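Local coordinates for Mypaa.01249.c (Mycobacterium paratuberculosis, PDB 3RD5), which probably works as an oxidoreductase of the short-chain dehydrogenase/reductase family, though its substrate and reaction are not known, at residues Trp6-Phe14 against Arg233-Gln241; Arg146-Trp154 against Ala276-Leu284. One frame throughout, in Å; residues are numbered along the deposited sequence. Where two conformers were deposited one is given.

Contact 1: Trp6-Phe14 against Arg233-Gln241; sequences WTAADLPSF and RQTLYAASQ
Trp6 lays its indole against the C-terminal part of helix 226-240. With CG anti to the backbone N (chi1 -170°), the ring swings across to the helix. CB and CG meet the edge of Tyr237, whose CD2 comes within 3.5 Å of Trp6 CD2; the planes stand at 88°, an edge-to-face pair. Farther along, Tyr237 CB makes a CH-pi contact, 4.1 Å from the centroid of the six-membered ring. CZ3 lies 3.5 Å from Arg233 O. The far rim, CH2, rests 4.0 Å from Leu236 CB, and CZ2 lies beside Ser240 OG. Asp10 CB covers the opposite face. A broad aromatic suits this place because it can span Tyr237 and Leu236 at once, while NE1, at the ring edge, donates to a water 3.0 Å away, which donates to Asp10 O and Gln241 OE1. Another water accepts from Ala8 N and Arg233 NE, while Thr7 CG2 sits 3.9 Å from Arg233 CZ over one guanidinium face. Small Ser240 lets Leu11 and Pro12 close in, and Leu11 CD2 approaches its OG to 3.5 Å. Phe14 meets Ser240 CB edge-on. Here the N-terminal lead-in to strand 18-22 of an SDR Rossmann fold packs on a helix from the C-terminal half.

Contact 2: Arg146-Trp154 against Ala276-Leu284; sequences RINLEDLNW and ALWALSEQL
Ala276 and Leu149 meet methyl to methyl, CB to CD1 at 3.8 Å, at the start of an apolar seam between helix 271-285 and the loop that follows strand 133-137 in this Rossmann fold. The small alanine leaves room for the branched leucine. One residue on, Leu277 extends CD1 to Ile147 CG2 at 4.2 Å, the two side chains crossing at about a right angle. The same Leu277 CD1 lies 4.3 Å from Leu152 CD1, so one methyl serves two loop residues. A turn later, Leu280 sits between two loop leucines: its CD2 lies 4.0 Å from Leu149 CD2 and the same distance from Leu152 CD2. A chi1 of 172°, which sets CG opposite the backbone N, turns this branch to the loop, and Leu152 slides past it in the opposite direction. Next to it, Ser281 OG bonds to Leu277 O and His116 NE2. Leu284 closes the row against the type I turn from Asp151 to Trp154, where Asn153 OD1 accepts from the backbone N of Glu109. Leu284 CD1 stands 4.2 Å from Asn153 ND2 and, closer still, 3.7 Å from Leu152 CD2.

Both contacts fasten an irregular segment to a helix near the periphery, each partly buried, but they share no helix or loop. Their centres lie 33 Å apart on opposite sides of the chain's centre, with nearest atoms about 17 Å apart. Contact 1 buries more, 536 against 351 Å², and mixes aromatic, aliphatic and water-mediated polar contacts; both its segments also touch helix 27-38, and its helix reaches the sheet at strands 87-92, 248-251 and 259-261. Contact 2 is almost wholly aliphatic, with no hydrogen bond across it, and its neighbours are helices 110-126 and 161-185. Along the chain their segments alternate: 6-14, 146-154, 233-241, 276-284.

Contact 1: Trp6-Phe14 against Arg233-Gln241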
loop_
_atom_site.group_PDB
_atom_site.type_symbol
_atom_site.label_atom_id
_atom_site.label_comp_id
_atom_site.label_asym_id
_atom_site.label_seq_id
_atom_site.Cartn_x
_atom_site.Cartn_y
_atom_site.Cartn_z
ATOM N N TRP A 6 20.195 1.833 7.702
ATOM C CA TRP A 6 19.664 0.490 7.436
ATOM C C TRP A 6 19.482 0.318 5.936
ATOM O O TRP A 6 19.022 1.234 5.262
ATOM C CB TRP A 6 18.307 0.386 8.100
ATOM C CG TRP A 6 17.710 -0.994 8.135
ATOM C CD1 TRP A 6 17.760 -1.871 9.164
ATOM C CD2 TRP A 6 16.884 -1.614 7.125
ATOM N NE1 TRP A 6 17.073 -3.022 8.865
ATOM C CE2 TRP A 6 16.505 -2.872 7.621
ATOM C CE3 TRP A 6 16.403 -1.207 5.858
ATOM C CZ2 TRP A 6 15.718 -3.741 6.890
ATOM C CZ3 TRP A 6 15.624 -2.073 5.146
ATOM C CH2 TRP A 6 15.276 -3.315 5.657
ATOM N N THR A 7 19.792 -0.867 5.435
ATOM C CA THR A 7 19.539 -1.201 4.030
ATOM C C THR A 7 18.974 -2.607 3.956
ATOM O O THR A 7 18.925 -3.347 4.934
ATOM C CB THR A 7 20.796 -1.154 3.121
ATOM O OG1 THR A 7 21.660 -2.254 3.411
ATOM C CG2 THR A 7 21.533 0.185 3.256
ATOM N N ALA A 8 18.551 -3.012 2.766
ATOM C CA ALA A 8 18.015 -4.370 2.608
ATOM C C ALA A 8 18.999 -5.482 2.991
ATOM O O ALA A 8 18.568 -6.580 3.332
ATOM C CB ALA A 8 17.501 -4.560 1.135
ATOM N N ALA A 9 20.300 -5.172 3.024
ATOM C CA ALA A 9 21.291 -6.122 3.504
ATOM C C ALA A 9 21.048 -6.542 4.957
ATOM O O ALA A 9 21.495 -7.609 5.395
ATOM C CB ALA A 9 22.720 -5.567 3.323
ATOM N N ASP A 10 20.309 -5.704 5.680
ATOM C CA ASP A 10 20.046 -5.905 7.101
ATOM C C ASP A 10 18.721 -6.637 7.332
ATOM O O ASP A 10 18.312 -6.832 8.467
ATOM C CB ASP A 10 20.025 -4.550 7.825
ATOM C CG ASP A 10 21.337 -3.801 7.685
ATOM O OD1 ASP A 10 22.406 -4.408 8.017
ATOM O OD2 ASP A 10 21.334 -2.628 7.276
ATOM N N LEU A 11 18.047 -7.057 6.265
ATOM C CA LEU A 11 16.770 -7.751 6.469
ATOM C C LEU A 11 16.922 -9.023 7.287
ATOM O O LEU A 11 17.843 -9.808 7.042
ATOM C CB LEU A 11 16.129 -8.156 5.148
ATOM C CG LEU A 11 15.239 -7.229 4.435
ATOM C CD1 LEU A 11 14.952 -7.788 3.029
ATOM C CD2 LEU A 11 13.902 -6.885 5.232
ATOM N N PRO A 12 16.012 -9.258 8.243
ATOM C CA PRO A 12 16.003 -10.530 8.949
ATOM C C PRO A 12 15.418 -11.655 8.081
ATOM O O PRO A 12 14.868 -11.408 6.992
ATOM C CB PRO A 12 15.104 -10.256 10.147
ATOM C CG PRO A 12 14.125 -9.331 9.642
ATOM C CD PRO A 12 14.893 -8.400 8.684
ATOM N N SER A 13 15.513 -12.872 8.565
ATOM C CA SER A 13 14.918 -14.002 7.870
ATOM C C SER A 13 13.391 -13.866 7.817
ATOM O O SER A 13 12.745 -13.436 8.771
ATOM C CB SER A 13 15.280 -15.297 8.571
ATOM O OG SER A 13 14.680 -16.429 7.929
ATOM N N PHE A 14 12.829 -14.245 6.656
ATOM C CA PHE A 14 11.390 -14.404 6.472
ATOM C C PHE A 14 11.033 -15.877 6.200
ATOM O O PHE A 14 9.936 -16.151 5.667
ATOM C CB PHE A 14 10.855 -13.493 5.341
ATOM C CG PHE A 14 10.568 -12.075 5.790
ATOM C CD1 PHE A 14 11.619 -11.197 6.103
ATOM C CD2 PHE A 14 9.245 -11.607 5.923
ATOM C CE1 PHE A 14 11.322 -9.906 6.543
ATOM C CE2 PHE A 14 8.996 -10.324 6.345
ATOM C CZ PHE A 14 10.044 -9.502 6.683
ATOM N N ARG A 233 13.656 -0.089 -0.203
ATOM C CA ARG A 233 14.280 -0.101 1.117
ATOM C C ARG A 233 13.325 0.354 2.211
ATOM O O ARG A 233 13.280 -0.179 3.309
ATOM C CB ARG A 233 15.518 0.780 1.102
ATOM C CG ARG A 233 16.293 0.865 2.417
ATOM C CD ARG A 233 17.376 1.947 2.381
ATOM N NE ARG A 233 18.377 1.643 1.386
ATOM C CZ ARG A 233 19.295 2.518 0.989
ATOM N NH1 ARG A 233 19.278 3.748 1.461
ATOM N NH2 ARG A 233 20.188 2.163 0.069
ATOM N N GLN A 234 12.574 1.399 1.880
ATOM C CA GLN A 234 11.688 2.030 2.851
ATOM C C GLN A 234 10.578 1.050 3.242
ATOM O O GLN A 234 10.271 0.851 4.436
ATOM C CB GLN A 234 11.138 3.342 2.295
ATOM C CG GLN A 234 12.121 4.255 1.540
ATOM C CD GLN A 234 13.400 4.566 2.265
ATOM O OE1 GLN A 234 13.392 4.761 3.501
ATOM N NE2 GLN A 234 14.524 4.653 1.496
ATOM N N THR A 235 9.948 0.452 2.241
ATOM C CA THR A 235 8.918 -0.560 2.471
ATOM C C THR A 235 9.459 -1.761 3.254
ATOM O O THR A 235 8.805 -2.267 4.159
ATOM C CB THR A 235 8.333 -1.048 1.160
ATOM O OG1 THR A 235 7.834 0.058 0.405
ATOM C CG2 THR A 235 7.201 -2.041 1.384
ATOM N N LEU A 236 10.659 -2.200 2.885
ATOM C CA LEU A 236 11.270 -3.377 3.511
ATOM C C LEU A 236 11.550 -3.166 5.004
ATOM O O LEU A 236 11.413 -4.071 5.813
ATOM C CB LEU A 236 12.535 -3.774 2.727
ATOM C CG LEU A 236 12.291 -4.365 1.327
ATOM C CD1 LEU A 236 13.593 -4.396 0.474
ATOM C CD2 LEU A 236 11.641 -5.760 1.424
ATOM N N TYR A 237 11.935 -1.934 5.364
ATOM C CA TYR A 237 12.101 -1.565 6.764
ATOM C C TYR A 237 10.748 -1.626 7.505
ATOM O O TYR A 237 10.622 -2.268 8.551
ATOM C CB TYR A 237 12.722 -0.169 6.842
ATOM C CG TYR A 237 13.070 0.352 8.218
ATOM C CD1 TYR A 237 12.105 0.941 9.007
ATOM C CD2 TYR A 237 14.366 0.359 8.663
ATOM C CE1 TYR A 237 12.425 1.546 10.230
ATOM C CE2 TYR A 237 14.687 0.959 9.881
ATOM C CZ TYR A 237 13.706 1.542 10.629
ATOM O OH TYR A 237 14.051 2.144 11.842
ATOM N N ALA A 238 9.706 -1.039 6.924
ATOM C CA ALA A 238 8.368 -1.103 7.521
ATOM C C ALA A 238 7.834 -2.538 7.639
ATOM O O ALA A 238 7.165 -2.874 8.607
ATOM C CB ALA A 238 7.375 -0.240 6.728
ATOM N N ALA A 239 8.187 -3.392 6.684
ATOM C CA ALA A 239 7.715 -4.790 6.693
ATOM C C ALA A 239 8.407 -5.669 7.686
ATOM O O ALA A 239 7.868 -6.726 8.016
ATOM C CB ALA A 239 7.871 -5.399 5.302
ATOM N N SER A 240 9.585 -5.251 8.165
ATOM C CA SER A 240 10.452 -6.136 8.936
ATOM C C SER A 240 10.780 -5.704 10.365
ATOM O O SER A 240 11.218 -6.558 11.145
ATOM C CB SER A 240 11.748 -6.388 8.169
ATOM O OG SER A 240 12.508 -5.215 8.013
ATOM N N GLN A 241 10.718 -4.404 10.669
ATOM C CA GLN A 241 11.231 -3.901 11.950
ATOM C C GLN A 241 10.145 -3.837 13.003
ATOM O O GLN A 241 8.984 -3.764 12.695
ATOM C CB GLN A 241 11.866 -2.527 11.754
ATOM C CG GLN A 241 12.998 -2.511 10.743
ATOM C CD GLN A 241 14.105 -3.510 11.034
ATOM O OE1 GLN A 241 14.317 -4.547 10.310
ATOM N NE2 GLN A 241 14.828 -3.247 12.117
HETATM O O HOH W 1 17.093 -5.559 10.499
HETATM O O HOH W 2 18.483 -1.176 0.466
#

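Contact 2: Arg146-Trp154 against Ala276-Leu284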
loop_
_atom_site.group_PDB
_atom_site.type_symbol
_atom_site.label_atom_id
_atom_site.label_comp_id
_atom_site.label_asym_id
_atom_site.label_seq_id
_atom_site.Cartn_x
_atom_site.Cartn_y
_atom_site.Cartn_z
ATOM N N ARG A 146 -5.810 16.799 -0.147
ATOM C CA ARG A 146 -6.968 17.061 0.716
ATOM C C ARG A 146 -8.025 16.036 0.360
ATOM O O ARG A 146 -8.233 15.719 -0.809
ATOM C CB ARG A 146 -7.580 18.458 0.465
ATOM C CG ARG A 146 -6.675 19.628 0.534
ATOM C CD ARG A 146 -7.425 20.878 0.021
ATOM N NE ARG A 146 -6.636 22.086 0.243
ATOM C CZ ARG A 146 -6.560 22.758 1.395
ATOM N NH1 ARG A 146 -7.245 22.379 2.476
ATOM N NH2 ARG A 146 -5.788 23.841 1.456
ATOM N N ILE A 147 -8.695 15.512 1.364
ATOM C CA ILE A 147 -9.848 14.617 1.158
ATOM C C ILE A 147 -11.097 15.429 0.915
ATOM O O ILE A 147 -11.436 16.302 1.711
ATOM C CB ILE A 147 -10.096 13.721 2.364
ATOM C CG1 ILE A 147 -8.868 12.902 2.726
ATOM C CG2 ILE A 147 -11.318 12.808 2.110
ATOM C CD1 ILE A 147 -8.291 12.027 1.578
ATOM N N ASN A 148 -11.751 15.186 -0.215
ATOM C CA ASN A 148 -13.046 15.796 -0.548
ATOM C C ASN A 148 -14.133 14.751 -0.342
ATOM O O ASN A 148 -14.342 13.869 -1.165
ATOM C CB ASN A 148 -12.999 16.306 -1.988
ATOM C CG ASN A 148 -14.150 17.184 -2.314
ATOM O OD1 ASN A 148 -15.306 16.868 -1.952
ATOM N ND2 ASN A 148 -13.860 18.321 -2.984
ATOM N N LEU A 149 -14.793 14.772 0.839
ATOM C CA LEU A 149 -15.771 13.736 1.171
ATOM C C LEU A 149 -17.021 13.805 0.296
ATOM O O LEU A 149 -17.630 12.775 0.053
ATOM C CB LEU A 149 -16.212 13.863 2.646
ATOM C CG LEU A 149 -15.137 13.572 3.695
ATOM C CD1 LEU A 149 -15.683 14.002 5.089
ATOM C CD2 LEU A 149 -14.724 12.076 3.673
ATOM N N GLU A 150 -17.375 14.994 -0.162
ATOM C CA GLU A 150 -18.584 15.183 -0.985
ATOM C C GLU A 150 -18.366 14.759 -2.422
ATOM O O GLU A 150 -19.339 14.415 -3.105
ATOM C CB GLU A 150 -19.001 16.663 -0.953
ATOM C CG GLU A 150 -19.438 17.165 0.430
ATOM C CD GLU A 150 -18.299 17.314 1.483
ATOM O OE1 GLU A 150 -17.081 17.536 1.121
ATOM O OE2 GLU A 150 -18.619 17.203 2.724
ATOM N N ASP A 151 -17.115 14.754 -2.883
ATOM C CA ASP A 151 -16.839 14.478 -4.297
ATOM C C ASP A 151 -15.454 13.814 -4.408
ATOM O O ASP A 151 -14.537 14.288 -5.100
ATOM C CB ASP A 151 -16.948 15.729 -5.168
ATOM C CG ASP A 151 -16.905 15.423 -6.642
ATOM O OD1 ASP A 151 -17.085 14.254 -7.036
ATOM O OD2 ASP A 151 -16.679 16.412 -7.386
ATOM N N LEU A 152 -15.315 12.687 -3.740
ATOM C CA LEU A 152 -14.042 11.946 -3.702
ATOM C C LEU A 152 -13.587 11.540 -5.102
ATOM O O LEU A 152 -12.373 11.493 -5.374
ATOM C CB LEU A 152 -14.195 10.707 -2.823
ATOM C CG LEU A 152 -12.887 10.019 -2.442
ATOM C CD1 LEU A 152 -12.129 10.738 -1.317
ATOM C CD2 LEU A 152 -13.195 8.526 -2.031
ATOM N N ASN A 153 -14.550 11.240 -5.981
ATOM C CA ASN A 153 -14.273 10.716 -7.311
ATOM C C ASN A 153 -14.235 11.778 -8.415
ATOM O O ASN A 153 -14.222 11.431 -9.600
ATOM C CB ASN A 153 -15.262 9.584 -7.635
ATOM C CG ASN A 153 -14.974 8.336 -6.831
ATOM O OD1 ASN A 153 -13.873 7.793 -6.896
ATOM N ND2 ASN A 153 -15.932 7.892 -5.993
ATOM N N TRP A 154 -14.112 13.038 -8.041
ATOM C CA TRP A 154 -13.835 14.137 -9.005
ATOM C C TRP A 154 -14.903 14.174 -10.097
ATOM O O TRP A 154 -14.592 14.406 -11.276
ATOM C CB TRP A 154 -12.425 13.968 -9.606
ATOM C CG TRP A 154 -11.268 14.038 -8.641
ATOM C CD1 TRP A 154 -10.797 13.030 -7.839
ATOM C CD2 TRP A 154 -10.414 15.167 -8.412
ATOM N NE1 TRP A 154 -9.708 13.472 -7.131
ATOM C CE2 TRP A 154 -9.466 14.778 -7.454
ATOM C CE3 TRP A 154 -10.366 16.477 -8.930
ATOM C CZ2 TRP A 154 -8.469 15.635 -6.989
ATOM C CZ3 TRP A 154 -9.376 17.338 -8.466
ATOM C CH2 TRP A 154 -8.445 16.911 -7.500
ATOM N N ALA A 276 -14.082 9.608 9.123
ATOM C CA ALA A 276 -15.093 9.913 8.116
ATOM C C ALA A 276 -14.753 9.266 6.779
ATOM O O ALA A 276 -15.619 8.682 6.121
ATOM C CB ALA A 276 -15.198 11.444 7.916
ATOM N N LEU A 277 -13.476 9.330 6.398
ATOM C CA LEU A 277 -13.024 8.685 5.158
ATOM C C LEU A 277 -13.256 7.176 5.220
ATOM O O LEU A 277 -13.618 6.561 4.219
ATOM C CB LEU A 277 -11.546 8.993 4.876
ATOM C CG LEU A 277 -10.952 8.230 3.682
ATOM C CD1 LEU A 277 -11.580 8.643 2.340
ATOM C CD2 LEU A 277 -9.443 8.479 3.670
ATOM N N TRP A 278 -13.030 6.568 6.389
ATOM C CA TRP A 278 -13.292 5.151 6.545
ATOM C C TRP A 278 -14.744 4.809 6.262
ATOM O O TRP A 278 -15.055 3.843 5.535
ATOM C CB TRP A 278 -12.886 4.702 7.961
ATOM C CG TRP A 278 -12.896 3.208 8.103
ATOM C CD1 TRP A 278 -13.987 2.403 8.250
ATOM C CD2 TRP A 278 -11.758 2.324 8.009
ATOM N NE1 TRP A 278 -13.599 1.084 8.225
ATOM C CE2 TRP A 278 -12.241 1.017 8.096
ATOM C CE3 TRP A 278 -10.369 2.530 7.875
ATOM C CZ2 TRP A 278 -11.379 -0.099 7.985
ATOM C CZ3 TRP A 278 -9.537 1.449 7.774
ATOM C CH2 TRP A 278 -10.049 0.141 7.858
ATOM N N ALA A 279 -15.667 5.613 6.797
ATOM C CA ALA A 279 -17.084 5.394 6.574
ATOM C C ALA A 279 -17.438 5.507 5.098
ATOM O O ALA A 279 -18.147 4.665 4.540
ATOM C CB ALA A 279 -17.932 6.403 7.405
ATOM N N LEU A 280 -16.963 6.558 4.445
ATOM C CA LEU A 280 -17.187 6.723 3.011
ATOM C C LEU A 280 -16.617 5.533 2.224
ATOM O O LEU A 280 -17.256 5.039 1.284
ATOM C CB LEU A 280 -16.578 8.031 2.547
ATOM C CG LEU A 280 -16.532 8.295 1.040
ATOM C CD1 LEU A 280 -17.869 8.197 0.357
ATOM C CD2 LEU A 280 -15.820 9.626 0.771
ATOM N N SER A 281 -15.445 5.062 2.634
ATOM C CA SER A 281 -14.778 3.963 1.938
ATOM C C SER A 281 -15.542 2.634 2.071
ATOM O O SER A 281 -15.616 1.823 1.122
ATOM C CB SER A 281 -13.330 3.815 2.413
ATOM O OG SER A 281 -12.598 5.020 2.122
ATOM N N GLU A 282 -16.119 2.395 3.254
ATOM C CA GLU A 282 -16.962 1.222 3.459
ATOM C C GLU A 282 -18.179 1.306 2.527
ATOM O O GLU A 282 -18.575 0.316 1.914
ATOM C CB GLU A 282 -17.431 1.090 4.937
ATOM C CG GLU A 282 -16.343 0.690 5.917
ATOM C CD GLU A 282 -16.844 0.142 7.239
ATOM O OE1 GLU A 282 -18.065 0.268 7.514
ATOM O OE2 GLU A 282 -16.024 -0.400 8.009
ATOM N N GLN A 283 -18.782 2.477 2.424
ATOM C CA GLN A 283 -19.964 2.626 1.575
ATOM C C GLN A 283 -19.623 2.423 0.100
ATOM O O GLN A 283 -20.368 1.773 -0.606
ATOM C CB GLN A 283 -20.642 3.974 1.790
ATOM C CG GLN A 283 -21.184 4.140 3.175
ATOM C CD GLN A 283 -21.547 5.568 3.461
ATOM O OE1 GLN A 283 -21.617 6.400 2.556
ATOM N NE2 GLN A 283 -21.744 5.874 4.728
ATOM N N LEU A 284 -18.502 2.966 -0.366
ATOM C CA LEU A 284 -18.146 2.843 -1.756
ATOM C C LEU A 284 -17.761 1.423 -2.142
ATOM O O LEU A 284 -18.032 0.965 -3.282
ATOM C CB LEU A 284 -16.995 3.809 -2.092
ATOM C CG LEU A 284 -17.321 5.305 -2.124
ATOM C CD1 LEU A 284 -16.026 6.118 -2.233
ATOM C CD2 LEU A 284 -18.258 5.617 -3.334
#